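Local coordinates for type II restriction enzyme SfiI (PDB 2EZV), which recognises the double-stranded DNA sequence 5'-GGCCN(5)GGCC-3' as a tetramer and cleaves both strands within the five-base spacer, at the interface of chains A and B. Residues are numbered along the deposited sequence; one frame, centred on the assembly and turned at random. Chains: chain A/B, Type II restriction enzyme SfiI.

The interface of chains A and B. Residues chain A 146-149, 152; chain B 265-267.
With chi1 of 55° at A:Asn148 and 65° at B:Phe266, CG of each lies between its own backbone N and carbonyl carbon, and the two side chains meet obliquely across the subunit boundary. The amide of A:Asn148 lies above the ring plane but is displaced past the edge that carries CD2 and CE2, not centred over the face, the planes 32° apart. CG of the amide is 3.5 Å from B:Phe266 CE2. The same amide turns its oxygen to the phenylalanine backbone: B:Phe266 N donates to A:Asn148 OD1 at 3.2 Å, from a position tilted off the carbonyl plane. The backbone O of B:Phe266 accepts a straight bond from A:Ala147 N at 2.7 Å. B:Phe266 is thus gripped through both its N and its O, while the methyl CB of A:Ala147 touches the ring at CE1, 3.7 Å away. A leucine in place of A:Asn148 has no oxygen to accept from B:Phe266 N, and would probably leave that backbone N-H without its mate across the boundary and the ring less firmly set.

The chain A loop joins strand 141-145 to strand 151-167. The chain B segment follows strand 259-263 near the C-terminus. Within the loop, A:Asp149 N donates to the hydroxyl OG of A:Ser146, a bent bond that likely steadies the turn. B:Leu265 puts its branch beside this turn, with CD2 3.4 Å from A:Asp149 CB. The C-terminal tail of one subunit thus packs on a loop of its neighbour in the SfiI tetramer, and the two-fold repeats the contact with the chains exchanged. Away from the B:Phe266 ring, methyl CD1 of B:Leu267 rests 3.5 Å from A:Ser146 CA.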
# COMPACT_ATOMS: atom_id res chain seq x y z
N SER A 146 0.80 23.93 -1.49
CA SER A 146 0.51 23.52 -2.87
C SER A 146 1.77 23.71 -3.70
O SER A 146 2.67 24.47 -3.33
CB SER A 146 -0.62 24.35 -3.47
OG SER A 146 -0.22 25.69 -3.67
N ALA A 147 1.83 23.02 -4.83
CA ALA A 147 2.98 23.13 -5.70
C ALA A 147 2.88 24.36 -6.59
O ALA A 147 3.88 24.83 -7.12
CB ALA A 147 3.10 21.88 -6.55
N ASN A 148 1.67 24.90 -6.75
CA ASN A 148 1.49 26.05 -7.63
C ASN A 148 0.98 27.33 -6.97
O ASN A 148 0.66 28.29 -7.67
CB ASN A 148 0.54 25.65 -8.77
CG ASN A 148 -0.79 25.09 -8.27
OD1 ASN A 148 -0.85 24.45 -7.23
ND2 ASN A 148 -1.86 25.32 -9.03
N ASP A 149 0.92 27.37 -5.65
CA ASP A 149 0.41 28.56 -4.97
C ASP A 149 0.68 28.60 -3.47
O ASP A 149 1.76 28.22 -3.00
CB ASP A 149 -1.10 28.67 -5.24
CG ASP A 149 -1.80 29.66 -4.33
OD1 ASP A 149 -2.35 29.23 -3.29
OD2 ASP A 149 -1.79 30.87 -4.65
N LEU A 152 -3.20 25.17 1.41
CA LEU A 152 -4.47 24.49 1.20
C LEU A 152 -4.81 23.83 2.54
O LEU A 152 -4.09 22.95 3.00
CB LEU A 152 -4.30 23.41 0.13
CG LEU A 152 -5.49 22.50 -0.20
CD1 LEU A 152 -6.67 23.32 -0.66
CD2 LEU A 152 -5.08 21.52 -1.28
N LEU B 265 -5.55 23.88 -6.88
CA LEU B 265 -4.22 23.67 -6.34
C LEU B 265 -3.90 22.19 -6.38
O LEU B 265 -4.79 21.35 -6.32
CB LEU B 265 -4.16 24.17 -4.91
CG LEU B 265 -4.61 25.61 -4.69
CD1 LEU B 265 -4.49 25.96 -3.22
CD2 LEU B 265 -3.77 26.55 -5.53
N PHE B 266 -2.62 21.87 -6.51
CA PHE B 266 -2.19 20.48 -6.53
C PHE B 266 -0.87 20.39 -5.78
O PHE B 266 -0.18 21.40 -5.63
CB PHE B 266 -2.05 19.97 -7.97
CG PHE B 266 -0.96 20.65 -8.77
CD1 PHE B 266 0.33 20.13 -8.78
CD2 PHE B 266 -1.24 21.77 -9.54
CE1 PHE B 266 1.33 20.72 -9.57
CE2 PHE B 266 -0.25 22.37 -10.32
CZ PHE B 266 1.04 21.84 -10.33
N LEU B 267 -0.54 19.21 -5.28
CA LEU B 267 0.70 19.03 -4.55
C LEU B 267 1.74 18.27 -5.37
O LEU B 267 1.42 17.72 -6.43
CB LEU B 267 0.44 18.25 -3.24
CG LEU B 267 -0.58 18.76 -2.22
CD1 LEU B 267 -0.50 20.27 -2.10
CD2 LEU B 267 -1.95 18.38 -2.66